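Local coordinates for amidohydrolase family protein (Acinetobacter baumannii, PDB 4I6K) that probably hydrolyses 2-pyrone-4,6-dicarboxylic acid, as a member of the amidohydrolase family, at residues H104-T107 with F108-V112; L124-G128 with L129-A133; P167-E171 with Y172-V176; L155-P159 with K160-Q164. All coordinates share one frame; numbering follows the deposited sequence.

Overall arrangement
Along the chain the contacts come in series as 1, 2, 4 and 3; each is local, and none nests in or crosses another. Contact 1 closes the junction between the loop after strand 96-100 and helix 108-115, about 20 Å from contact 2, centre to centre. Contact 2 turns the chain at the end of strand 119-125. Contact 4 joins neighbouring strand 152-156 to helix 159-169, and contact 3 leads from the end of that helix to strand 176-178. Contacts 2 and 4 touch through side chains and hydrogen bonds, and contacts 4 and 3 meet at L155. Together they trace the connections among four consecutive strands, 96-100 to 176-178, of the parallel beta/alpha barrel.

Contact 1. Residues H104-T107 with F108-V112; sequences HTTT and FNELV
Backbone hydrogen bonding carries the first kind of contact: T107, the N-cap residue, offers its carbonyl oxygen to the helix that follows. L111 N donates to T107 O at 3.1 Å, and the N-H...O angle of 170° shows a nearly straight bond. The donor also lies close to the direction in which the carbonyl points, as expected for an i to i+4 bond of an alpha helix. One residue on, V112 N repeats the pattern with F108 O at 2.8 Å.

Apolar packing forms the second group. T106 sets its methyl against the flank of E110, CG2 lying 3.4 Å from E110 CB, and the two side chains cross at about a right angle. With chi1 of -48°, T106 turns CG2 away from its own backbone N and thus over the helix start, while OG1 is directed back to a hydrogen bond with Q103 O. L111 meets the same methyl from a second direction, roughly at right angles to E110, its CD2 3.8 Å from T106 CG2. The CG of L111 also rests 3.3 Å from T107 O, beside the oxygen that its own N-H grips.

Beyond the junction, F108 and L111 both lean on N145 of helix 137-148 and on L149. The junction is the N-terminal start of an outer helix of the beta/alpha barrel, with T107 at the N-cap position after the loop that follows strand 96-100.

Contact 2. Residues L124-G128 with L129-A133; sequences LNLFG and LNLPA
L126 and P132 meet at the apolar centre, where the forked end of the leucine faces the proline end-on. L126 CD1 comes to 3.6 Å from P132 CD, and its second methyl, CD2, reaches the same carbon at 3.8 Å, so both branches press on this carbon from the same side. A chi1 of -62° carries CG of L126 to the position opposite its own carbonyl carbon and swings the fork toward the returning chain. Two looser neighbours widen this patch: L124 CD2 lies 4.3 Å from P132 CG, and L131 CD1 approaches L126 CD1. W139 of helix 137-148 packs on both L124 and P132.

The chain folds back here through a type II beta turn from L126 to L129, placed where strand 119-125 of the beta/alpha barrel gives way to the loop before helix 137-148. G128 occupies the third position of the turn, and its phi of 70° is the positive value that this turn type requires. L129 N donates to L126 O at 3.1 Å, but the donor stands well above the carbonyl plane, so the bond does not follow a lone pair.

Further out, L129 lays its side chain back over the strand end, with CD1 3.3 Å from N125 O. The amide of N125 has its partners outside the turn: OD1 accepts a hydrogen bond from H156 ND1, and ND2 donates to O6 of a bound citrate, probably taken from the crystallisation liquor.

Contact 3. Residues P167-E171 with Y172-V176; sequences PQLNE and YSFDV
The carbonyl oxygen of L169 accepts two hydrogen bonds, from Y172 N within the turn and from the side-chain NE2 of Q206. Y172 N lies 3.2 Å from L169 O and closes a type I beta turn from L169 to Y172. Its N-H...O angle of 149° and its place 48° out of the carbonyl plane fit a turn bond better than a helical one. The turn begins the link from helix 159-169 to strand 176-178, the returning half of a beta-alpha-beta unit in the barrel.

Y172 uses its ring in two ways. One face lies over the preceding peptide, where E171 O is 3.6 Å from Y172 CG. At the ring's rim CE2 points to Q168 O, 3.4 Å away and in the ring plane. Q168 O also receives a weak hydrogen bond from E171 N, so the oxygen has both a polar and an aromatic C-H neighbour. Q140, L143, R144 and E147 of helix 137-148 pack on the same tyrosine.

On the apolar side L169 spreads its two methyls over separate partners. CD2 meets the edge of the F174 ring, 4.1 Å from CZ, and the two side chains pass at a slant. F174 itself presents a face to Y172 CB, which stands 3.3 Å above the ring plane but displaced toward the rim. The other methyl, L169 CD1, is 4.0 Å from V176 CG1, and these side chains cross at about a right angle.

Contact 4. Residues L155-P159 with K160-Q164; sequences LHAPP and KYLVQ
P158 O satisfies two donors of the helix it caps, Y161 N and L162 N. The first bond is short, 2.6 Å from Y161 N to P158 O, with the donor raised 42° out of the carbonyl plane. The second, from L162 N to P158 O at 2.9 Å, lies closer to that plane and is straighter, with an N-H...O angle of 158°. P159 O takes the next donor, V163 N, at 3.0 Å. P159, the first helical residue, has no N-H and so asks for no acceptor at a point where a helix has none of its own to offer. Inside the first turns, Y161 O receives Q164 N, and the phenol of Y161 is hydrogen-bonded through OH to L129 O in the loop after strand 119-125.

The tyrosine ring is placed by P158. P158 CG sits over its face, 4.0 Å from the ring centroid, and makes a CH-pi contact. Chi1 of -88° sets the ring with a face toward P158 CG, while A157 CB lies at its edge. L162 packs on the inner side: its CD2 is 3.9 Å from L155 CD1, and the two leucines slide past one another in opposite directions. The same methyl also rests against A157 CB.

This junction leads strand 152-156 into helix 159-169 of a beta-alpha-beta unit, with L124 of strand 119-125 beside L155, and helix 193-201 against P159 through D194 and Y195 and against V163 through K197.

Contact 1. Residues H104-T107 with F108-V112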
# COMPACT_ATOMS: atom_id res chain seq x y z
N HIS A 104 -6.70 -1.45 -17.06
CA HIS A 104 -6.23 -0.15 -17.53
C HIS A 104 -7.11 0.38 -18.67
O HIS A 104 -6.95 1.53 -19.10
CB HIS A 104 -4.76 -0.17 -17.93
CG HIS A 104 -4.46 -0.98 -19.16
ND1 HIS A 104 -4.06 -2.30 -19.11
CD2 HIS A 104 -4.49 -0.65 -20.47
CE1 HIS A 104 -3.87 -2.75 -20.33
NE2 HIS A 104 -4.13 -1.77 -21.18
N THR A 105 -8.06 -0.43 -19.13
CA THR A 105 -8.98 0.01 -20.18
C THR A 105 -10.33 0.49 -19.63
O THR A 105 -11.22 0.87 -20.39
CB THR A 105 -9.24 -1.09 -21.21
OG1 THR A 105 -9.73 -2.27 -20.53
CG2 THR A 105 -7.96 -1.42 -21.96
N THR A 106 -10.48 0.46 -18.31
CA THR A 106 -11.66 1.03 -17.71
C THR A 106 -11.84 2.43 -18.26
O THR A 106 -10.87 3.14 -18.51
CB THR A 106 -11.54 1.08 -16.17
OG1 THR A 106 -11.07 -0.18 -15.69
CG2 THR A 106 -12.88 1.37 -15.54
N THR A 107 -13.09 2.85 -18.43
CA THR A 107 -13.35 4.17 -18.98
C THR A 107 -13.28 5.23 -17.90
O THR A 107 -13.54 4.96 -16.73
CB THR A 107 -14.73 4.22 -19.63
OG1 THR A 107 -15.72 3.82 -18.67
CG2 THR A 107 -14.77 3.28 -20.83
N PHE A 108 -12.94 6.45 -18.31
CA PHE A 108 -12.88 7.57 -17.38
C PHE A 108 -14.15 7.61 -16.54
O PHE A 108 -14.09 7.74 -15.30
CB PHE A 108 -12.72 8.89 -18.13
CG PHE A 108 -12.64 10.09 -17.22
CD1 PHE A 108 -11.48 10.36 -16.50
CD2 PHE A 108 -13.72 10.94 -17.08
CE1 PHE A 108 -11.40 11.46 -15.65
CE2 PHE A 108 -13.65 12.05 -16.24
CZ PHE A 108 -12.49 12.31 -15.53
N ASN A 109 -15.30 7.49 -17.19
CA ASN A 109 -16.54 7.60 -16.44
C ASN A 109 -16.62 6.61 -15.29
O ASN A 109 -17.01 6.98 -14.18
CB ASN A 109 -17.78 7.43 -17.31
CG ASN A 109 -19.04 7.36 -16.47
OD1 ASN A 109 -19.64 6.30 -16.33
ND2 ASN A 109 -19.40 8.48 -15.85
N GLU A 110 -16.27 5.35 -15.57
CA GLU A 110 -16.29 4.30 -14.55
C GLU A 110 -15.41 4.71 -13.37
O GLU A 110 -15.85 4.71 -12.22
CB GLU A 110 -15.80 2.99 -15.17
CG GLU A 110 -16.30 1.73 -14.48
CD GLU A 110 -17.82 1.58 -14.55
OE1 GLU A 110 -18.53 2.30 -13.82
OE2 GLU A 110 -18.31 0.72 -15.33
N LEU A 111 -14.17 5.10 -13.67
CA LEU A 111 -13.25 5.63 -12.67
C LEU A 111 -13.85 6.77 -11.87
O LEU A 111 -13.73 6.83 -10.64
CB LEU A 111 -11.98 6.14 -13.34
CG LEU A 111 -11.29 5.21 -14.33
CD1 LEU A 111 -10.10 5.93 -14.93
CD2 LEU A 111 -10.85 3.93 -13.64
N VAL A 112 -14.49 7.71 -12.56
CA VAL A 112 -15.18 8.79 -11.87
C VAL A 112 -16.17 8.21 -10.86
O VAL A 112 -16.34 8.74 -9.76
CB VAL A 112 -15.94 9.70 -12.85
CG1 VAL A 112 -16.76 10.73 -12.09
CG2 VAL A 112 -14.96 10.37 -13.81

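Contact 2. Residues L124-G128 with L129-A133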
# COMPACT_ATOMS: atom_id res chain seq x y z
N LEU A 124 -0.99 -1.27 -8.57
CA LEU A 124 -0.30 -2.21 -9.43
C LEU A 124 0.38 -3.25 -8.56
O LEU A 124 1.48 -3.03 -8.06
CB LEU A 124 0.75 -1.49 -10.28
CG LEU A 124 0.27 -0.78 -11.54
CD1 LEU A 124 1.23 0.33 -11.93
CD2 LEU A 124 0.11 -1.78 -12.68
N ASN A 125 -0.30 -4.38 -8.34
CA ASN A 125 0.25 -5.45 -7.52
C ASN A 125 0.83 -6.48 -8.46
O ASN A 125 0.11 -7.30 -9.00
CB ASN A 125 -0.83 -6.07 -6.64
CG ASN A 125 -0.26 -7.02 -5.61
OD1 ASN A 125 0.95 -7.27 -5.58
ND2 ASN A 125 -1.12 -7.54 -4.75
N LEU A 126 2.15 -6.43 -8.64
CA LEU A 126 2.78 -7.17 -9.72
C LEU A 126 3.52 -8.41 -9.29
O LEU A 126 4.22 -9.02 -10.09
CB LEU A 126 3.74 -6.26 -10.51
CG LEU A 126 3.05 -5.07 -11.18
CD1 LEU A 126 4.09 -4.23 -11.87
CD2 LEU A 126 1.97 -5.55 -12.13
N PHE A 127 3.37 -8.80 -8.03
CA PHE A 127 3.98 -10.05 -7.61
C PHE A 127 3.38 -11.22 -8.37
O PHE A 127 2.16 -11.28 -8.56
CB PHE A 127 3.87 -10.23 -6.11
CG PHE A 127 4.98 -9.58 -5.36
CD1 PHE A 127 6.14 -10.28 -5.06
CD2 PHE A 127 4.89 -8.25 -4.98
CE1 PHE A 127 7.19 -9.66 -4.38
CE2 PHE A 127 5.92 -7.63 -4.30
CZ PHE A 127 7.08 -8.34 -4.00
N GLY A 128 4.26 -12.12 -8.83
CA GLY A 128 3.85 -13.32 -9.57
C GLY A 128 3.33 -12.99 -10.96
O GLY A 128 2.75 -13.83 -11.63
N LEU A 129 3.53 -11.75 -11.38
CA LEU A 129 3.01 -11.30 -12.67
C LEU A 129 4.09 -10.69 -13.54
O LEU A 129 5.22 -10.48 -13.09
CB LEU A 129 1.89 -10.28 -12.46
CG LEU A 129 0.66 -10.81 -11.73
CD1 LEU A 129 -0.20 -9.65 -11.29
CD2 LEU A 129 -0.12 -11.77 -12.61
N ASN A 130 3.75 -10.41 -14.79
CA ASN A 130 4.71 -9.78 -15.67
C ASN A 130 4.65 -8.28 -15.48
O ASN A 130 3.60 -7.73 -15.14
CB ASN A 130 4.43 -10.12 -17.14
CG ASN A 130 4.67 -11.58 -17.46
OD1 ASN A 130 3.81 -12.24 -18.03
ND2 ASN A 130 5.84 -12.09 -17.09
N LEU A 131 5.78 -7.63 -15.71
CA LEU A 131 5.89 -6.18 -15.67
C LEU A 131 5.19 -5.59 -16.90
O LEU A 131 5.60 -5.83 -18.02
CB LEU A 131 7.37 -5.82 -15.67
CG LEU A 131 7.91 -4.42 -15.35
CD1 LEU A 131 7.92 -4.19 -13.84
CD2 LEU A 131 9.31 -4.27 -15.94
N PRO A 132 4.11 -4.81 -16.70
CA PRO A 132 3.45 -4.30 -17.90
C PRO A 132 4.26 -3.18 -18.53
O PRO A 132 5.09 -2.56 -17.87
CB PRO A 132 2.12 -3.75 -17.37
CG PRO A 132 2.42 -3.33 -15.97
CD PRO A 132 3.46 -4.34 -15.46
N ALA A 133 4.01 -2.91 -19.81
CA ALA A 133 4.63 -1.78 -20.46
C ALA A 133 3.74 -0.57 -20.27
O ALA A 133 2.59 -0.55 -20.70
CB ALA A 133 4.86 -2.06 -21.93

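Contact 3. Residues P167-E171 with Y172-V176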
# COMPACT_ATOMS: atom_id res chain seq x y z
N PRO A 167 10.60 5.27 -13.45
CA PRO A 167 10.97 6.15 -14.56
C PRO A 167 9.79 6.50 -15.45
O PRO A 167 9.67 7.64 -15.88
CB PRO A 167 12.00 5.31 -15.33
CG PRO A 167 12.67 4.53 -14.29
CD PRO A 167 11.55 4.16 -13.31
N GLN A 168 8.91 5.54 -15.72
CA GLN A 168 7.71 5.81 -16.52
C GLN A 168 6.69 6.67 -15.78
O GLN A 168 6.04 7.57 -16.36
CB GLN A 168 7.07 4.48 -16.95
CG GLN A 168 7.68 3.97 -18.24
CD GLN A 168 7.83 2.47 -18.27
OE1 GLN A 168 8.58 1.94 -19.10
NE2 GLN A 168 7.13 1.77 -17.38
N LEU A 169 6.56 6.42 -14.48
CA LEU A 169 5.63 7.15 -13.66
C LEU A 169 6.14 8.58 -13.41
O LEU A 169 5.37 9.48 -13.05
CB LEU A 169 5.34 6.38 -12.37
CG LEU A 169 4.71 4.98 -12.62
CD1 LEU A 169 4.44 4.20 -11.34
CD2 LEU A 169 3.43 5.10 -13.42
N ASN A 170 7.44 8.81 -13.63
CA ASN A 170 8.01 10.15 -13.48
C ASN A 170 7.29 11.22 -14.29
O ASN A 170 7.38 12.41 -13.98
CB ASN A 170 9.49 10.16 -13.88
CG ASN A 170 10.39 9.82 -12.74
OD1 ASN A 170 9.93 9.48 -11.67
ND2 ASN A 170 11.69 9.92 -12.96
N GLU A 171 6.57 10.77 -15.31
CA GLU A 171 5.95 11.66 -16.29
C GLU A 171 4.55 12.16 -15.94
O GLU A 171 3.90 12.80 -16.76
CB GLU A 171 5.88 10.96 -17.64
CG GLU A 171 7.20 10.38 -18.09
CD GLU A 171 7.18 9.97 -19.54
OE1 GLU A 171 8.28 9.84 -20.13
OE2 GLU A 171 6.07 9.78 -20.08
N TYR A 172 4.08 11.88 -14.73
CA TYR A 172 2.73 12.22 -14.34
C TYR A 172 2.78 12.95 -13.02
O TYR A 172 3.68 12.72 -12.23
CB TYR A 172 1.89 10.95 -14.18
CG TYR A 172 1.84 10.11 -15.42
CD1 TYR A 172 0.77 10.23 -16.31
CD2 TYR A 172 2.86 9.22 -15.72
CE1 TYR A 172 0.72 9.46 -17.47
CE2 TYR A 172 2.81 8.44 -16.87
CZ TYR A 172 1.75 8.58 -17.75
OH TYR A 172 1.68 7.82 -18.90
N SER A 173 1.78 13.76 -12.75
CA SER A 173 1.74 14.58 -11.56
C SER A 173 1.23 13.91 -10.31
O SER A 173 1.19 14.52 -9.27
CB SER A 173 0.90 15.81 -11.80
OG SER A 173 1.40 16.52 -12.89
N PHE A 174 0.80 12.67 -10.41
CA PHE A 174 0.24 11.99 -9.23
C PHE A 174 1.27 11.51 -8.22
O PHE A 174 2.45 11.31 -8.53
CB PHE A 174 -0.70 10.83 -9.60
CG PHE A 174 -0.16 9.89 -10.68
CD1 PHE A 174 1.04 9.20 -10.49
CD2 PHE A 174 -0.88 9.67 -11.86
CE1 PHE A 174 1.52 8.34 -11.48
CE2 PHE A 174 -0.40 8.79 -12.84
CZ PHE A 174 0.80 8.13 -12.65
N ASP A 175 0.80 11.32 -6.99
CA ASP A 175 1.58 10.67 -5.95
C ASP A 175 1.82 9.21 -6.33
O ASP A 175 0.91 8.54 -6.81
CB ASP A 175 0.81 10.74 -4.64
CG ASP A 175 0.60 12.17 -4.18
OD1 ASP A 175 -0.56 12.56 -3.92
OD2 ASP A 175 1.61 12.90 -4.09
N VAL A 176 3.03 8.73 -6.12
CA VAL A 176 3.30 7.31 -6.28
C VAL A 176 3.65 6.70 -4.93
O VAL A 176 4.52 7.18 -4.21
CB VAL A 176 4.43 7.01 -7.29
CG1 VAL A 176 4.49 5.52 -7.60
CG2 VAL A 176 4.25 7.81 -8.58

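Contact 4. Residues L155-P159 with K160-Q164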
# COMPACT_ATOMS: atom_id res chain seq x y z
N LEU A 155 2.08 1.00 -5.68
CA LEU A 155 2.81 -0.14 -6.23
C LEU A 155 3.13 -1.19 -5.17
O LEU A 155 3.59 -0.87 -4.07
CB LEU A 155 4.14 0.30 -6.88
CG LEU A 155 4.08 1.53 -7.79
CD1 LEU A 155 5.45 1.85 -8.39
CD2 LEU A 155 3.03 1.32 -8.87
N HIS A 156 2.87 -2.44 -5.51
CA HIS A 156 3.41 -3.53 -4.75
C HIS A 156 4.18 -4.38 -5.74
O HIS A 156 3.59 -4.96 -6.64
CB HIS A 156 2.31 -4.33 -4.09
CG HIS A 156 2.82 -5.39 -3.17
ND1 HIS A 156 2.41 -6.71 -3.23
CD2 HIS A 156 3.75 -5.33 -2.18
CE1 HIS A 156 3.05 -7.41 -2.30
NE2 HIS A 156 3.87 -6.60 -1.66
N ALA A 157 5.50 -4.41 -5.58
CA ALA A 157 6.35 -5.00 -6.59
C ALA A 157 7.78 -5.16 -6.10
O ALA A 157 8.22 -4.43 -5.20
CB ALA A 157 6.32 -4.15 -7.85
N PRO A 158 8.52 -6.11 -6.69
CA PRO A 158 9.91 -6.34 -6.36
C PRO A 158 10.79 -5.23 -6.92
O PRO A 158 10.47 -4.65 -7.97
CB PRO A 158 10.22 -7.66 -7.07
CG PRO A 158 9.27 -7.66 -8.25
CD PRO A 158 8.01 -7.07 -7.69
N PRO A 159 11.91 -4.94 -6.23
CA PRO A 159 12.81 -3.88 -6.65
C PRO A 159 13.19 -3.93 -8.14
O PRO A 159 13.30 -2.89 -8.78
CB PRO A 159 14.01 -4.06 -5.73
CG PRO A 159 13.35 -4.49 -4.43
CD PRO A 159 12.27 -5.47 -4.90
N LYS A 160 13.35 -5.13 -8.68
CA LYS A 160 13.67 -5.27 -10.09
C LYS A 160 12.56 -4.72 -10.98
O LYS A 160 12.79 -4.34 -12.12
CB LYS A 160 13.97 -6.74 -10.44
CG LYS A 160 12.77 -7.68 -10.35
CD LYS A 160 13.21 -9.11 -10.62
CE LYS A 160 12.17 -10.16 -10.21
NZ LYS A 160 11.37 -10.66 -11.37
N TYR A 161 11.34 -4.65 -10.44
CA TYR A 161 10.20 -4.14 -11.16
C TYR A 161 10.06 -2.65 -10.91
O TYR A 161 9.77 -1.86 -11.83
CB TYR A 161 8.92 -4.86 -10.71
CG TYR A 161 8.60 -6.15 -11.46
CD1 TYR A 161 7.34 -6.73 -11.34
CD2 TYR A 161 9.53 -6.78 -12.28
CE1 TYR A 161 7.02 -7.90 -12.01
CE2 TYR A 161 9.22 -7.97 -12.97
CZ TYR A 161 7.94 -8.52 -12.82
OH TYR A 161 7.57 -9.69 -13.48
N LEU A 162 10.29 -2.25 -9.66
CA LEU A 162 10.18 -0.84 -9.27
C LEU A 162 11.17 0.02 -10.04
O LEU A 162 10.84 1.14 -10.45
CB LEU A 162 10.41 -0.66 -7.77
CG LEU A 162 9.41 -1.35 -6.84
CD1 LEU A 162 9.93 -1.37 -5.40
CD2 LEU A 162 8.08 -0.66 -6.93
N VAL A 163 12.39 -0.48 -10.23
CA VAL A 163 13.43 0.26 -10.96
C VAL A 163 12.97 0.58 -12.39
O VAL A 163 13.43 1.54 -13.02
CB VAL A 163 14.74 -0.54 -11.01
CG1 VAL A 163 15.70 0.11 -11.99
CG2 VAL A 163 15.36 -0.65 -9.61
N GLN A 164 12.04 -0.24 -12.87
CA GLN A 164 11.48 -0.16 -14.21
C GLN A 164 10.31 0.81 -14.28
O GLN A 164 10.12 1.51 -15.28
CB GLN A 164 10.91 -1.52 -14.55
CG GLN A 164 10.92 -1.83 -15.99
CD GLN A 164 12.23 -2.40 -16.39
OE1 GLN A 164 13.28 -1.77 -16.21
NE2 GLN A 164 12.20 -3.62 -16.91